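Local atomic coordinates of fructose-bisphosphatase (Pyrococcus horikoshii, PDB entry 1VDW), a protein that probably hydrolyses fructose 1,6-bisphosphate to fructose 6-phosphate and phosphate with the help of magnesium, as a homodimer of the inositol monophosphatase superfamily. Residues Leu245-Ile248 with Leu249-Glu253. Numbering follows the deposited sequence.
Sequences LETI and LRSIE
The guanidinium of Arg-250, in the conformer described here (one of two modelled), lies with one face over the backbone of Thr-247, whose CA sits 3.4 Å from its plane, displaced toward the rim of the group. At its edge, in plane, is a water that accepts from NH2 of Arg-250 at 2.6 Å and donates to OG1 of Thr-247 at 2.9 Å; that hydroxyl also bonds the carbonyl of Glu-243, one turn earlier. What folds this conformer back along the helix is a bend at chi3 (-56°), which brings NH1 to 3.6 Å from CB of Glu-246. The carboxylate of Glu-246 stays beyond salt-bridge range, its OE1 4.4 Å from NH1 of Arg-250. On the inner side, Leu-245 and Leu-249 extend alongside each other in one direction, with CD2 of the first 3.6 Å from CD1 of the second. Both rest on Ile-237 of strand 234-239, and Ile-248 reaches the same strand and strand 189-193.

Regular i to i+4 bonds run from Leu-249 N to Leu-245 O and from Arg-250 N to Glu-246 O; at Ser-251 the equivalent bond to Thr-247 O is weak, and N also bonds Ile-248 O. OG of Ser-251, anti to its own carbonyl carbon (chi1 -56°), donates to O of Thr-247 at 2.8 Å. Swapped for alanine, the residue would lose OG, and the carbonyl of Thr-247 would probably keep little beyond that weak backbone bond. The chemistry is that of an amphipathic C-terminal helix: leucines and isoleucine pack against the sheet, a buried serine hydroxyl reinforces the final turn, and the exposed arginine, which in this conformer leans on Thr-247 and shares a water with it, probably offsets part of the negative charge that Glu-246 shares with nearby Glu-242.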
ATOM      1  N   LEU A 245     -21.710   2.368  -6.264  1.00 15.59           N
ATOM      2  CA  LEU A 245     -21.138   2.578  -7.587  1.00 16.21           C
ATOM      3  C   LEU A 245     -21.807   3.783  -8.244  1.00 15.61           C
ATOM      4  O   LEU A 245     -21.135   4.648  -8.803  1.00 16.38           O
ATOM      5  CB  LEU A 245     -21.328   1.323  -8.447  1.00 17.46           C
ATOM      6  CG  LEU A 245     -20.465   1.196  -9.707  1.00 18.87           C
ATOM      7  CD1 LEU A 245     -20.487  -0.245 -10.186  1.00 19.36           C
ATOM      8  CD2 LEU A 245     -20.958   2.137 -10.792  1.00 22.00           C
ATOM      9  N   GLU A 246     -23.132   3.844  -8.170  1.00 17.53           N
ATOM     10  CA  GLU A 246     -23.857   4.961  -8.762  1.00 18.51           C
ATOM     11  C   GLU A 246     -23.530   6.275  -8.058  1.00 18.50           C
ATOM     12  O   GLU A 246     -23.433   7.321  -8.699  1.00 18.82           O
ATOM     13  CB  GLU A 246     -25.363   4.686  -8.738  1.00 20.04           C
ATOM     14  CG  GLU A 246     -25.786   3.678  -9.797  1.00 22.48           C
ATOM     15  CD  GLU A 246     -27.275   3.422  -9.814  1.00 24.48           C
ATOM     16  OE1 GLU A 246     -28.048   4.397  -9.691  1.00 26.20           O
ATOM     17  OE2 GLU A 246     -27.673   2.248  -9.967  1.00 26.31           O
ATOM     18  N   THR A 247     -23.348   6.219  -6.742  1.00 18.61           N
ATOM     19  CA  THR A 247     -23.003   7.416  -5.985  1.00 19.35           C
ATOM     20  C   THR A 247     -21.631   7.917  -6.425  1.00 18.39           C
ATOM     21  O   THR A 247     -21.410   9.120  -6.553  1.00 17.97           O
ATOM     22  CB  THR A 247     -22.976   7.134  -4.472  1.00 20.99           C
ATOM     23  OG1 THR A 247     -24.304   6.840  -4.023  1.00 22.95           O
ATOM     24  CG2 THR A 247     -22.433   8.337  -3.708  1.00 23.24           C
ATOM     25  N   ILE A 248     -20.710   6.988  -6.663  1.00 16.27           N
ATOM     26  CA  ILE A 248     -19.375   7.362  -7.107  1.00 16.16           C
ATOM     27  C   ILE A 248     -19.459   8.041  -8.473  1.00 16.04           C
ATOM     28  O   ILE A 248     -18.840   9.078  -8.696  1.00 16.09           O
ATOM     29  CB  ILE A 248     -18.448   6.124  -7.192  1.00 15.75           C
ATOM     30  CG1 ILE A 248     -18.159   5.605  -5.780  1.00 16.23           C
ATOM     31  CG2 ILE A 248     -17.149   6.483  -7.910  1.00 15.51           C
ATOM     32  CD1 ILE A 248     -17.434   4.274  -5.741  1.00 17.28           C
ATOM     33  N   LEU A 249     -20.234   7.461  -9.384  1.00 17.27           N
ATOM     34  CA  LEU A 249     -20.381   8.044 -10.714  1.00 18.87           C
ATOM     35  C   LEU A 249     -20.948   9.460 -10.634  1.00 19.21           C
ATOM     36  O   LEU A 249     -20.494  10.358 -11.344  1.00 19.80           O
ATOM     37  CB  LEU A 249     -21.287   7.165 -11.583  1.00 19.61           C
ATOM     38  CG  LEU A 249     -20.703   5.812 -12.002  1.00 20.85           C
ATOM     39  CD1 LEU A 249     -21.756   5.013 -12.756  1.00 21.95           C
ATOM     40  CD2 LEU A 249     -19.468   6.028 -12.866  1.00 22.49           C
ATOM     41  N   ARG A 250     -21.929   9.659  -9.760  1.00 20.40           N
ATOM     42  CA  ARG A 250     -22.540  10.976  -9.599  1.00 21.49           C
ATOM     43  C   ARG A 250     -21.584  11.980  -8.963  1.00 21.05           C
ATOM     44  O   ARG A 250     -21.766  13.192  -9.094  1.00 22.05           O
ATOM     45  CB  ARG A 250     -23.805  10.889  -8.736  1.00 23.72           C
ATOM     46  CG  ARG A 250     -24.984  10.199  -9.395  1.00 27.36           C
ATOM     47  CD  ARG A 250     -26.306  10.527  -8.696  1.00 28.45           C
ATOM     48  NE  ARG A 250     -26.296  10.198  -7.272  0.50 29.07           N
ATOM     49  CZ  ARG A 250     -26.355   8.963  -6.787  0.50 28.74           C
ATOM     50  NH1 ARG A 250     -26.428   7.925  -7.609  0.50 29.68           N
ATOM     51  NH2 ARG A 250     -26.343   8.765  -5.476  0.50 29.08           N
ATOM     52  N   SER A 251     -20.560  11.474  -8.284  1.00 20.05           N
ATOM     53  CA  SER A 251     -19.601  12.334  -7.603  1.00 19.98           C
ATOM     54  C   SER A 251     -18.313  12.603  -8.369  1.00 20.65           C
ATOM     55  O   SER A 251     -17.425  13.293  -7.863  1.00 21.19           O
ATOM     56  CB  SER A 251     -19.253  11.735  -6.242  1.00 19.66           C
ATOM     57  OG  SER A 251     -20.417  11.539  -5.460  1.00 21.15           O
ATOM     58  N   ILE A 252     -18.200  12.062  -9.577  1.00 22.14           N
ATOM     59  CA  ILE A 252     -16.994  12.267 -10.369  1.00 23.80           C
ATOM     60  C   ILE A 252     -16.827  13.731 -10.757  1.00 24.81           C
ATOM     61  O   ILE A 252     -17.766  14.377 -11.223  1.00 25.79           O
ATOM     62  CB  ILE A 252     -17.000  11.387 -11.642  1.00 23.61           C
ATOM     63  CG1 ILE A 252     -16.876   9.914 -11.243  1.00 24.72           C
ATOM     64  CG2 ILE A 252     -15.854  11.788 -12.564  1.00 23.14           C
ATOM     65  CD1 ILE A 252     -16.834   8.951 -12.410  1.00 25.74           C
ATOM     66  N   GLU A 253     -15.620  14.247 -10.545  1.00 26.23           N
ATOM     67  CA  GLU A 253     -15.296  15.633 -10.859  1.00 27.39           C
ATOM     68  C   GLU A 253     -14.162  15.676 -11.878  1.00 29.17           C
ATOM     69  O   GLU A 253     -13.531  14.656 -12.158  1.00 29.28           O
ATOM     70  CB  GLU A 253     -14.873  16.370  -9.585  1.00 27.64           C
ATOM     71  CG  GLU A 253     -15.975  16.505  -8.543  1.00 27.52           C
ATOM     72  CD  GLU A 253     -15.471  17.077  -7.232  1.00 27.94           C
ATOM     73  OE1 GLU A 253     -14.749  16.361  -6.506  1.00 25.66           O
ATOM     74  OE2 GLU A 253     -15.789  18.247  -6.929  1.00 28.59           O
TER
HETATM   75  O   HOH W   1     -26.742   6.173  -5.492  1.00 31.62           O